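Local coordinates for protein STM4351 (Salmonella enterica, PDB 2Y7I) that binds arginine with high specificity in the periplasm, as a solute-binding protein that probably delivers the amino acid for uptake, at residues A[52-57]-A[71-76]. Numbering follows the deposited sequence.
Sequences QSFDSL and AGMDMT. With ZN (zinc ion), chain D; ARG (arginine), chain C; ACT (acetate ion), chain G.
Phe54 holds CG trans to its backbone N (chi1 180°), which carries the ring from its loop toward Ala71 and Met73. Met73 starts out the same way, runs extended through chi2, then bends at chi3 (-75°). The bend brings its methyl CE to the Phe54 ring, 3.8 Å from CZ, in an oblique approach. Ala71 meets the same ring at its edge, where its carbonyl O lies near the ring plane, 3.5 Å from Phe54 CE1. Leu57 CD1 packs on Ala71 CB at 3.6 Å. All four residues are buried, and the contact between the segments 52-57 and 71-76 is apolar apart from that carbonyl.

The bound arginine completes the arrangement. Its CD sits 3.6 Å above one face of the Phe54 ring, offset toward the rim. Its NE donates to Ala71 O at 2.9 Å, and its NH2 adds a weak bond to the same oxygen. At the other end, the ligand amino N is shared between Gly72 O and Asp74 OD1. Asp74 N gives a fairly straight bond (164°) to the ligand carboxylate OXT. The loop 71-76 thus reads both ends of the ligand, while the Phe54 ring lies against the ligand at CD and NE. Gly72 N is hydrogen-bonded to Asp32 OD2, and Glu20, Arg79, Glu118 and Asp160 are among the ligand's other partners.

Beside Phe54, Asp55 turns to a zinc ion, with OD2 at 2.1 Å from the metal, and Asp140 OD2 also binds this zinc. Ser53 OG bonds to Asp55 OD1 and so steadies the carboxylate. Together, the loops after strands 46-51 and 68-69, with the start of helix 57-62, form one wall of the arginine pocket of a family 3 periplasmic solute-binding protein.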
ATOM      1  N   GLN A  52      -0.506 -17.440 -20.595  1.00 18.49           N
ATOM      2  CA  GLN A  52       0.486 -18.139 -21.436  1.00 18.94           C
ATOM      3  C   GLN A  52       1.757 -18.350 -20.605  1.00 17.56           C
ATOM      4  O   GLN A  52       1.843 -17.849 -19.481  1.00 16.62           O
ATOM      5  CB  GLN A  52       0.763 -17.366 -22.733  1.00 20.38           C
ATOM      6  CG  GLN A  52       1.376 -15.976 -22.542  1.00 20.47           C
ATOM      7  CD  GLN A  52       1.508 -15.200 -23.853  1.00 24.20           C
ATOM      8  OE1 GLN A  52       0.513 -14.880 -24.508  1.00 26.02           O
ATOM      9  NE2 GLN A  52       2.745 -14.886 -24.236  1.00 23.46           N
ATOM     10  N   SER A  53       2.728 -19.089 -21.134  1.00 16.96           N
ATOM     11  CA  SER A  53       3.923 -19.437 -20.350  1.00 16.04           C
ATOM     12  C   SER A  53       4.670 -18.188 -19.866  1.00 14.85           C
ATOM     13  O   SER A  53       4.736 -17.178 -20.579  1.00 14.92           O
ATOM     14  CB  SER A  53       4.850 -20.376 -21.142  1.00 16.22           C
ATOM     15  OG  SER A  53       5.313 -19.778 -22.349  1.00 17.99           O
ATOM     16  N   PHE A  54       5.224 -18.254 -18.660  1.00 13.89           N
ATOM     17  CA  PHE A  54       5.891 -17.090 -18.048  1.00 13.34           C
ATOM     18  C   PHE A  54       7.010 -16.536 -18.925  1.00 13.88           C
ATOM     19  O   PHE A  54       7.147 -15.313 -19.069  1.00 13.98           O
ATOM     20  CB  PHE A  54       6.464 -17.442 -16.665  1.00 12.49           C
ATOM     21  CG  PHE A  54       7.167 -16.277 -15.985  1.00 12.60           C
ATOM     22  CD1 PHE A  54       6.435 -15.327 -15.277  1.00 13.00           C
ATOM     23  CD2 PHE A  54       8.560 -16.133 -16.065  1.00 12.95           C
ATOM     24  CE1 PHE A  54       7.078 -14.253 -14.644  1.00 12.45           C
ATOM     25  CE2 PHE A  54       9.211 -15.063 -15.435  1.00 12.64           C
ATOM     26  CZ  PHE A  54       8.467 -14.119 -14.740  1.00 12.59           C
ATOM     27  N   ASP A  55       7.792 -17.439 -19.515  1.00 14.12           N
ATOM     28  CA  ASP A  55       8.948 -17.047 -20.339  1.00 14.80           C
ATOM     29  C   ASP A  55       8.573 -16.385 -21.663  1.00 15.85           C
ATOM     30  O   ASP A  55       9.444 -15.828 -22.342  1.00 16.96           O
ATOM     31  CB  ASP A  55       9.860 -18.253 -20.594  1.00 15.01           C
ATOM     32  CG  ASP A  55       9.184 -19.351 -21.411  1.00 15.65           C
ATOM     33  OD1 ASP A  55       7.950 -19.311 -21.614  1.00 13.95           O
ATOM     34  OD2 ASP A  55       9.902 -20.270 -21.856  1.00 19.08           O
ATOM     35  N   SER A  56       7.293 -16.456 -22.038  1.00 15.81           N
ATOM     36  CA  SER A  56       6.826 -15.863 -23.297  1.00 16.91           C
ATOM     37  C   SER A  56       6.216 -14.471 -23.103  1.00 16.80           C
ATOM     38  O   SER A  56       5.840 -13.818 -24.082  1.00 17.49           O
ATOM     39  CB  SER A  56       5.794 -16.772 -23.981  1.00 17.89           C
ATOM     40  OG  SER A  56       4.543 -16.695 -23.308  1.00 16.08           O
ATOM     41  N   LEU A  57       6.131 -14.025 -21.852  1.00 15.60           N
ATOM     42  CA  LEU A  57       5.380 -12.806 -21.532  1.00 15.82           C
ATOM     43  C   LEU A  57       6.085 -11.540 -21.995  1.00 16.38           C
ATOM     44  O   LEU A  57       5.471 -10.688 -22.639  1.00 16.01           O
ATOM     45  CB  LEU A  57       5.075 -12.728 -20.038  1.00 14.50           C
ATOM     46  CG  LEU A  57       4.009 -13.685 -19.489  1.00 14.56           C
ATOM     47  CD1 LEU A  57       4.001 -13.605 -17.973  1.00 13.16           C
ATOM     48  CD2 LEU A  57       2.614 -13.395 -20.077  1.00 15.46           C
ATOM     49  N   ALA A  71       2.600 -10.663 -13.351  1.00 13.57           N
ATOM     50  CA  ALA A  71       2.830 -12.107 -13.169  1.00 13.53           C
ATOM     51  C   ALA A  71       3.820 -12.464 -12.065  1.00 13.21           C
ATOM     52  O   ALA A  71       4.707 -13.299 -12.264  1.00 12.86           O
ATOM     53  CB  ALA A  71       3.275 -12.746 -14.504  1.00 14.11           C
ATOM     54  N   GLY A  72       3.674 -11.832 -10.900  1.00 13.10           N
ATOM     55  CA  GLY A  72       4.618 -12.026  -9.808  1.00 13.23           C
ATOM     56  C   GLY A  72       6.044 -11.778 -10.273  1.00 13.44           C
ATOM     57  O   GLY A  72       6.964 -12.454  -9.834  1.00 13.04           O
ATOM     58  N   MET A  73       6.219 -10.776 -11.135  1.00 13.16           N
ATOM     59  CA  MET A  73       7.471 -10.588 -11.874  1.00 13.53           C
ATOM     60  C   MET A  73       8.407  -9.574 -11.210  1.00 14.12           C
ATOM     61  O   MET A  73       8.102  -8.376 -11.169  1.00 13.70           O
ATOM     62  CB  MET A  73       7.158 -10.151 -13.318  1.00 13.77           C
ATOM     63  CG  MET A  73       8.399  -9.877 -14.193  1.00 13.78           C
ATOM     64  SD  MET A  73       8.021  -9.388 -15.899  1.00 16.21           S
ATOM     65  CE  MET A  73       7.516 -10.993 -16.583  1.00 15.56           C
ATOM     66  N   ASP A  74       9.533 -10.069 -10.692  1.00 14.23           N
ATOM     67  CA  ASP A  74      10.578  -9.233 -10.095  1.00 15.39           C
ATOM     68  C   ASP A  74      11.130  -8.282 -11.145  1.00 16.24           C
ATOM     69  O   ASP A  74      11.383  -8.684 -12.284  1.00 16.11           O
ATOM     70  CB  ASP A  74      11.745 -10.093  -9.581  1.00 15.53           C
ATOM     71  CG  ASP A  74      11.393 -10.922  -8.343  1.00 16.65           C
ATOM     72  OD1 ASP A  74      10.206 -11.205  -8.093  1.00 16.02           O
ATOM     73  OD2 ASP A  74      12.343 -11.290  -7.604  1.00 20.53           O
ATOM     74  N   MET A  75      11.347  -7.034 -10.745  1.00 16.59           N
ATOM     75  CA  MET A  75      11.907  -6.011 -11.635  1.00 18.42           C
ATOM     76  C   MET A  75      13.422  -6.120 -11.702  1.00 18.57           C
ATOM     77  O   MET A  75      14.143  -5.298 -11.137  1.00 19.53           O
ATOM     78  CB  MET A  75      11.507  -4.614 -11.159  1.00 18.78           C
ATOM     79  CG  MET A  75       9.991  -4.414 -11.058  1.00 21.22           C
ATOM     80  SD  MET A  75       9.519  -2.805 -10.366  1.00 27.73           S
ATOM     81  CE  MET A  75      10.231  -2.876  -8.736  1.00 27.06           C
ATOM     82  N   THR A  76      13.906  -7.142 -12.398  1.00 18.21           N
ATOM     83  CA  THR A  76      15.338  -7.408 -12.469  1.00 18.48           C
ATOM     84  C   THR A  76      16.016  -6.447 -13.458  1.00 19.61           C
ATOM     85  O   THR A  76      15.354  -5.929 -14.360  1.00 19.25           O
ATOM     86  CB  THR A  76      15.612  -8.849 -12.913  1.00 18.33           C
ATOM     87  OG1 THR A  76      15.232  -8.999 -14.287  1.00 16.93           O
ATOM     88  CG2 THR A  76      14.848  -9.867 -12.032  1.00 18.09           C
TER
HETATM   89 ZN    ZN D1246       8.720 -21.666 -22.808  1.00 16.19          ZN
HETATM   90  N   ARG C1245       9.183 -14.105  -9.023  1.00 13.25           N
HETATM   91  CA  ARG C1245       9.878 -15.007  -9.995  1.00 13.72           C
HETATM   92  C   ARG C1245      10.453 -14.183 -11.141  1.00 13.54           C
HETATM   93  O   ARG C1245      11.038 -14.739 -12.067  1.00 12.77           O
HETATM   94  CB  ARG C1245       8.917 -16.083 -10.541  1.00 13.75           C
HETATM   95  CG  ARG C1245       7.627 -15.517 -11.163  1.00 14.85           C
HETATM   96  CD  ARG C1245       6.771 -16.596 -11.823  1.00 15.37           C
HETATM   97  NE  ARG C1245       5.429 -16.075 -12.094  1.00 12.96           N
HETATM   98  CZ  ARG C1245       4.449 -16.752 -12.689  1.00 12.44           C
HETATM   99  NH1 ARG C1245       4.630 -18.007 -13.107  1.00 12.54           N
HETATM  100  NH2 ARG C1245       3.283 -16.169 -12.869  1.00 13.45           N
HETATM  101  OXT ARG C1245      10.318 -12.945 -11.172  1.00 13.15           O
HETATM  102  C   ACT G1249      16.414 -12.237 -14.492  1.00 25.58           C
HETATM  103  O   ACT G1249      15.929 -11.345 -15.217  1.00 25.00           O
HETATM  104  OXT ACT G1249      17.276 -11.862 -13.658  1.00 25.78           O
HETATM  105  CH3 ACT G1249      15.978 -13.667 -14.611  1.00 25.35           C